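Local coordinates for protein congerin-2 (Conger myriaster, PDB 1IS3) that binds beta-galactosides such as lactose as a homodimeric galectin of the conger eel, its physiological role being not yet known, at residues I32-S37 with I41-D46; L60-H65 with P110-D115. All blocks are in the same frame, centred on the assembly; numbering follows the deposited sequence.

Interaction 1: residues I32-S37 with I41-D46; sequences INVGES and IAMHMD. With GAL (beta-D-galactopyranose), chain B.
H44 and N33 lie side by side, pointing the same way from a non-hydrogen-bonded pair on two antiparallel strands. H44 ND1 donates to N33 OD1 at 2.8 Å, the oxygen lying in the ring plane and the donor in the carbonyl plane. Amide and imidazole are nearly coplanar, and the bond fixes the ring's rotation. With CG anti to the backbone N (chi1 168°), the far edge of the ring reaches the sugar: H44 NE2 is hydrogen-bonded to galactose O4 at 2.8 Å. N33 thus acts as a second-shell residue behind H44, while D46 is salt-bridged to R29 and R48, two other pocket residues. Backbone bonds pair I32 with M45 in both directions, and V34 N donates to M43 O at 2.9 Å. The hairpin of strands 29-34 and 40-48 belongs to the sugar-binding sheet of the galectin beta-sandwich, and a classic beta bulge interrupts it where A42 and M43 both face V34. V34 O there accepts from M43 N at 3.1 Å and, weakly, from A42 N. I41 lies against the N33 amide, CD1 3.7 Å from OD1. On the face towards F97, the bent chain of M43 makes an apolar contact, CE 4.3 Å from V34 CG2.

Interaction 2: residues L60-H65 with P110-D115; sequences LNSLVH and PNRNKD. With GAL (beta-D-galactopyranose), chain B.
N61 and S62 meet a single nitrogen of R112, and these three residues carry the contact between strand 57-64 and the loop 110-115. N61 comes first along the strand. Its CG stands anti to the backbone N (chi1 -152°), which carries the amide to a place between galactose and R112. At one end N61 ND2 gives an almost straight hydrogen bond to galactose O6, 2.8 Å long with an angle of 173° at the hydrogen; it also bonds to Q70 O. At the other end N61 OD1 accepts from R112 NH2 at 3.1 Å and from the backbone N of S62 at 2.9 Å, the two donors approaching from opposite faces of the amide plane. This double grip settles which end of the amide turns to the sugar, making R112 a second-shell residue of the galactoside pocket.

S62 follows, and its OG takes a straighter bond from R112 NH2, also 3.1 Å long. Both acceptors sit in the guanidinium plane, at its edge, whereas the N61 amide stands nearly perpendicular to that plane (86°). R112 spans the gap with its chain extended from CG to NE, and its CD passes 3.5 Å from S62 OG. The other terminal nitrogen, NH1, is hydrogen-bonded to Q71 O, with a long, weak ion pair to E73.

R112 itself stands in a type I beta turn from N111 to K114, closed by K114 N to N111 O at 3.2 Å. The turn follows strand 106-110 of the five-stranded sheet and leads into strand 117-125 of the sugar-binding sheet, while the R112 side chain reaches across to strands 57-64 and 68-75.

How the interactions relate
From the N terminus, the chain first closes interaction 1, a hairpin in which strand 29-34 turns back through residues 35-39 into strand 40-48. It then enters strand 57-64, which pairs with strand 40-48 by probable backbone hydrogen bonds between H44 and N61 and between I41 and L63. Interaction 2 opens there and closes only after strands 68-75, 85-92, 96-100 and 106-110. The two contacts are therefore in series, neither nested nor crossed. Interaction 1 stays within the sugar-binding sheet; interaction 2 ties that sheet to the loop leaving the five-stranded one. They approach the same galactose, at O4 and O6 respectively.

Interaction 1: residues I32-S37 with I41-D46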
loop_
_atom_site.group_PDB
_atom_site.type_symbol
_atom_site.label_atom_id
_atom_site.label_comp_id
_atom_site.label_asym_id
_atom_site.label_seq_id
_atom_site.Cartn_x
_atom_site.Cartn_y
_atom_site.Cartn_z
ATOM N N ILE A 32 -10.005 -6.725 -7.918
ATOM C CA ILE A 32 -8.745 -6.674 -7.199
ATOM C C ILE A 32 -7.736 -7.274 -8.214
ATOM O O ILE A 32 -7.978 -8.333 -8.835
ATOM C CB ILE A 32 -8.827 -7.537 -5.905
ATOM C CG1 ILE A 32 -9.877 -6.931 -4.942
ATOM C CG2 ILE A 32 -7.416 -7.639 -5.264
ATOM C CD1 ILE A 32 -10.367 -7.953 -3.838
ATOM N N ASN A 33 -6.579 -6.634 -8.364
ATOM C CA ASN A 33 -5.618 -6.997 -9.410
ATOM C C ASN A 33 -4.211 -7.121 -8.828
ATOM O O ASN A 33 -3.826 -6.228 -8.061
ATOM C CB ASN A 33 -5.600 -5.916 -10.500
ATOM C CG ASN A 33 -6.966 -5.736 -11.116
ATOM O OD1 ASN A 33 -7.348 -6.539 -11.955
ATOM N ND2 ASN A 33 -7.784 -4.779 -10.702
ATOM N N VAL A 34 -3.482 -8.181 -9.123
ATOM C CA VAL A 34 -2.134 -8.405 -8.631
ATOM C C VAL A 34 -1.304 -8.601 -9.906
ATOM O O VAL A 34 -1.643 -9.437 -10.755
ATOM C CB VAL A 34 -2.106 -9.677 -7.743
ATOM C CG1 VAL A 34 -0.687 -10.013 -7.327
ATOM C CG2 VAL A 34 -2.946 -9.449 -6.478
ATOM N N GLY A 35 -0.249 -7.827 -10.108
ATOM C CA GLY A 35 0.594 -7.996 -11.282
ATOM C C GLY A 35 1.774 -7.035 -11.271
ATOM O O GLY A 35 2.401 -6.798 -10.221
ATOM N N GLU A 36 2.045 -6.529 -12.465
ATOM C CA GLU A 36 3.193 -5.665 -12.684
ATOM C C GLU A 36 2.731 -4.288 -13.093
ATOM O O GLU A 36 3.431 -3.328 -12.780
ATOM C CB GLU A 36 4.117 -6.167 -13.812
ATOM C CG GLU A 36 4.649 -7.604 -13.756
ATOM C CD GLU A 36 5.302 -8.258 -15.023
ATOM O OE1 GLU A 36 6.074 -9.218 -14.818
ATOM O OE2 GLU A 36 5.062 -7.865 -16.195
ATOM N N SER A 37 1.600 -4.096 -13.790
ATOM C CA SER A 37 1.180 -2.801 -14.274
ATOM C C SER A 37 -0.322 -2.915 -14.581
ATOM O O SER A 37 -0.894 -4.006 -14.505
ATOM C CB SER A 37 1.974 -2.452 -15.559
ATOM O OG SER A 37 1.608 -3.245 -16.696
ATOM N N ILE A 41 -1.330 -8.247 -15.666
ATOM C CA ILE A 41 -1.990 -8.632 -14.409
ATOM C C ILE A 41 -1.983 -10.144 -14.345
ATOM O O ILE A 41 -2.527 -10.824 -15.238
ATOM C CB ILE A 41 -3.475 -8.091 -14.365
ATOM C CG1 ILE A 41 -3.495 -6.556 -14.460
ATOM C CG2 ILE A 41 -4.142 -8.505 -13.056
ATOM C CD1 ILE A 41 -4.898 -5.985 -14.718
ATOM N N ALA A 42 -1.351 -10.675 -13.314
ATOM C CA ALA A 42 -1.286 -12.120 -13.139
ATOM C C ALA A 42 -2.595 -12.706 -12.546
ATOM O O ALA A 42 -3.009 -13.838 -12.849
ATOM C CB ALA A 42 -0.120 -12.482 -12.206
ATOM N N MET A 43 -3.283 -11.933 -11.701
ATOM C CA MET A 43 -4.532 -12.404 -11.129
ATOM C C MET A 43 -5.475 -11.198 -11.080
ATOM O O MET A 43 -5.206 -10.238 -10.342
ATOM C CB MET A 43 -4.262 -12.953 -9.731
ATOM C CG MET A 43 -5.377 -13.823 -9.121
ATOM S SD MET A 43 -6.877 -12.914 -8.751
ATOM C CE MET A 43 -6.352 -11.873 -7.411
ATOM N N HIS A 44 -6.479 -11.198 -11.956
ATOM C CA HIS A 44 -7.562 -10.230 -11.973
ATOM C C HIS A 44 -8.785 -10.916 -11.333
ATOM O O HIS A 44 -9.169 -11.963 -11.845
ATOM C CB HIS A 44 -7.855 -9.832 -13.425
ATOM C CG HIS A 44 -9.152 -9.025 -13.668
ATOM N ND1 HIS A 44 -9.389 -7.740 -13.413
ATOM C CD2 HIS A 44 -10.301 -9.492 -14.310
ATOM C CE1 HIS A 44 -10.579 -7.391 -13.861
ATOM N NE2 HIS A 44 -11.120 -8.459 -14.402
ATOM N N MET A 45 -9.426 -10.407 -10.279
ATOM C CA MET A 45 -10.583 -11.031 -9.673
ATOM C C MET A 45 -11.690 -9.975 -9.773
ATOM O O MET A 45 -11.696 -8.948 -9.057
ATOM C CB MET A 45 -10.221 -11.333 -8.256
ATOM C CG MET A 45 -11.383 -11.918 -7.528
ATOM S SD MET A 45 -10.902 -12.136 -5.789
ATOM C CE MET A 45 -12.058 -13.424 -5.515
ATOM N N ASP A 46 -12.633 -10.165 -10.688
ATOM C CA ASP A 46 -13.672 -9.201 -10.922
ATOM C C ASP A 46 -14.946 -9.643 -10.213
ATOM O O ASP A 46 -15.324 -10.820 -10.247
ATOM C CB ASP A 46 -13.856 -9.087 -12.426
ATOM C CG ASP A 46 -14.590 -7.839 -12.857
ATOM O OD1 ASP A 46 -14.535 -6.824 -12.179
ATOM O OD2 ASP A 46 -15.234 -7.862 -13.900
HETATM C C1 GAL B . -13.965 -8.846 -19.810
HETATM C C2 GAL B . -13.903 -7.463 -19.173
HETATM C C3 GAL B . -12.513 -7.188 -18.617
HETATM C C4 GAL B . -12.087 -8.321 -17.678
HETATM C C5 GAL B . -12.198 -9.647 -18.419
HETATM C C6 GAL B . -11.833 -10.824 -17.555
HETATM O O2 GAL B . -14.222 -6.485 -20.143
HETATM O O3 GAL B . -12.519 -5.953 -17.917
HETATM O O4 GAL B . -12.905 -8.345 -16.513
HETATM O O5 GAL B . -13.548 -9.850 -18.874
HETATM O O6 GAL B . -11.875 -12.026 -18.302
#

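Interaction 2: residues L60-H65 with P110-D115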
loop_
_atom_site.group_PDB
_atom_site.type_symbol
_atom_site.label_atom_id
_atom_site.label_comp_id
_atom_site.label_asym_id
_atom_site.label_seq_id
_atom_site.Cartn_x
_atom_site.Cartn_y
_atom_site.Cartn_z
ATOM N N LEU A 60 -12.335 -14.645 -12.848
ATOM C CA LEU A 60 -10.893 -14.563 -12.657
ATOM C C LEU A 60 -10.148 -14.745 -13.983
ATOM O O LEU A 60 -10.545 -15.574 -14.825
ATOM C CB LEU A 60 -10.438 -15.633 -11.667
ATOM C CG LEU A 60 -10.988 -15.362 -10.264
ATOM C CD1 LEU A 60 -12.285 -16.139 -10.077
ATOM C CD2 LEU A 60 -9.950 -15.737 -9.241
ATOM N N ASN A 61 -9.093 -13.965 -14.202
ATOM C CA ASN A 61 -8.330 -14.069 -15.435
ATOM C C ASN A 61 -6.962 -13.401 -15.321
ATOM O O ASN A 61 -6.651 -12.810 -14.278
ATOM C CB ASN A 61 -9.138 -13.432 -16.582
ATOM C CG ASN A 61 -8.864 -14.011 -17.983
ATOM O OD1 ASN A 61 -7.895 -14.720 -18.216
ATOM N ND2 ASN A 61 -9.672 -13.702 -18.976
ATOM N N SER A 62 -6.097 -13.553 -16.319
ATOM C CA SER A 62 -4.827 -12.869 -16.386
ATOM C C SER A 62 -4.848 -12.045 -17.668
ATOM O O SER A 62 -5.531 -12.378 -18.669
ATOM C CB SER A 62 -3.723 -13.908 -16.389
ATOM O OG SER A 62 -3.901 -14.793 -17.493
ATOM N N LEU A 63 -4.071 -10.967 -17.634
ATOM C CA LEU A 63 -3.949 -10.016 -18.708
ATOM C C LEU A 63 -2.477 -9.958 -19.054
ATOM O O LEU A 63 -1.650 -9.712 -18.160
ATOM C CB LEU A 63 -4.420 -8.636 -18.268
ATOM C CG LEU A 63 -4.291 -7.487 -19.252
ATOM C CD1 LEU A 63 -5.180 -7.696 -20.460
ATOM C CD2 LEU A 63 -4.761 -6.219 -18.583
ATOM N N VAL A 64 -2.167 -10.185 -20.330
ATOM C CA VAL A 64 -0.782 -10.167 -20.807
ATOM C C VAL A 64 -0.542 -8.866 -21.571
ATOM O O VAL A 64 -1.354 -8.466 -22.416
ATOM C CB VAL A 64 -0.543 -11.404 -21.717
ATOM C CG1 VAL A 64 0.859 -11.382 -22.367
ATOM C CG2 VAL A 64 -0.656 -12.656 -20.833
ATOM N N HIS A 65 0.576 -8.203 -21.269
ATOM C CA HIS A 65 0.883 -6.906 -21.831
ATOM C C HIS A 65 0.938 -6.952 -23.358
ATOM O O HIS A 65 1.555 -7.842 -23.936
ATOM C CB HIS A 65 2.217 -6.434 -21.216
ATOM C CG HIS A 65 2.634 -5.090 -21.787
ATOM N ND1 HIS A 65 2.012 -3.914 -21.683
ATOM C CD2 HIS A 65 3.714 -4.920 -22.626
ATOM C CE1 HIS A 65 2.649 -3.038 -22.441
ATOM N NE2 HIS A 65 3.664 -3.656 -22.996
ATOM N N PRO A 110 -4.823 -20.613 -11.110
ATOM C CA PRO A 110 -3.436 -20.899 -11.434
ATOM C C PRO A 110 -2.545 -19.648 -11.539
ATOM O O PRO A 110 -2.934 -18.577 -12.033
ATOM C CB PRO A 110 -3.524 -21.661 -12.752
ATOM C CG PRO A 110 -4.743 -21.069 -13.404
ATOM C CD PRO A 110 -5.711 -20.957 -12.230
ATOM N N ASN A 111 -1.307 -19.832 -11.102
ATOM C CA ASN A 111 -0.262 -18.823 -11.296
ATOM C C ASN A 111 0.319 -19.160 -12.672
ATOM O O ASN A 111 1.307 -19.891 -12.795
ATOM C CB ASN A 111 0.785 -18.981 -10.212
ATOM C CG ASN A 111 1.905 -17.971 -10.257
ATOM O OD1 ASN A 111 2.602 -17.825 -9.259
ATOM N ND2 ASN A 111 2.152 -17.219 -11.296
ATOM N N ARG A 112 -0.285 -18.634 -13.720
ATOM C CA ARG A 112 0.027 -18.981 -15.099
ATOM C C ARG A 112 1.426 -18.651 -15.562
ATOM O O ARG A 112 2.024 -19.377 -16.364
ATOM C CB ARG A 112 -0.977 -18.293 -16.004
ATOM C CG ARG A 112 -2.364 -18.896 -15.810
ATOM C CD ARG A 112 -3.432 -18.118 -16.559
ATOM N NE ARG A 112 -4.699 -18.841 -16.558
ATOM C CZ ARG A 112 -5.863 -18.304 -16.919
ATOM N NH1 ARG A 112 -6.938 -19.083 -16.862
ATOM N NH2 ARG A 112 -5.975 -17.036 -17.287
ATOM N N ASN A 113 2.043 -17.581 -15.080
ATOM C CA ASN A 113 3.401 -17.293 -15.520
ATOM C C ASN A 113 4.446 -17.876 -14.597
ATOM O O ASN A 113 5.631 -17.733 -14.867
ATOM C CB ASN A 113 3.685 -15.805 -15.588
ATOM C CG ASN A 113 2.615 -14.942 -16.197
ATOM O OD1 ASN A 113 2.546 -13.782 -15.768
ATOM N ND2 ASN A 113 1.702 -15.376 -17.071
ATOM N N LYS A 114 4.067 -18.536 -13.502
ATOM C CA LYS A 114 4.961 -19.102 -12.496
ATOM C C LYS A 114 5.802 -17.999 -11.821
ATOM O O LYS A 114 6.963 -18.187 -11.466
ATOM C CB LYS A 114 5.870 -20.172 -13.151
ATOM C CG LYS A 114 5.163 -21.390 -13.761
ATOM C CD LYS A 114 4.968 -22.441 -12.687
ATOM C CE LYS A 114 6.282 -23.047 -12.124
ATOM N NZ LYS A 114 7.104 -23.805 -13.073
ATOM N N ASP A 115 5.216 -16.807 -11.654
ATOM C CA ASP A 115 5.885 -15.677 -11.011
ATOM C C ASP A 115 6.084 -15.856 -9.511
ATOM O O ASP A 115 5.274 -16.460 -8.821
ATOM C CB ASP A 115 5.092 -14.392 -11.228
ATOM C CG ASP A 115 5.097 -13.880 -12.665
ATOM O OD1 ASP A 115 4.037 -13.535 -13.191
ATOM O OD2 ASP A 115 6.157 -13.821 -13.263
HETATM C C1 GAL B . -13.965 -8.846 -19.810
HETATM C C2 GAL B . -13.903 -7.463 -19.173
HETATM C C3 GAL B . -12.513 -7.188 -18.617
HETATM C C4 GAL B . -12.087 -8.321 -17.678
HETATM C C5 GAL B . -12.198 -9.647 -18.419
HETATM C C6 GAL B . -11.833 -10.824 -17.555
HETATM O O2 GAL B . -14.222 -6.485 -20.143
HETATM O O3 GAL B . -12.519 -5.953 -17.917
HETATM O O4 GAL B . -12.905 -8.345 -16.513
HETATM O O5 GAL B . -13.548 -9.850 -18.874
HETATM O O6 GAL B . -11.875 -12.026 -18.302
#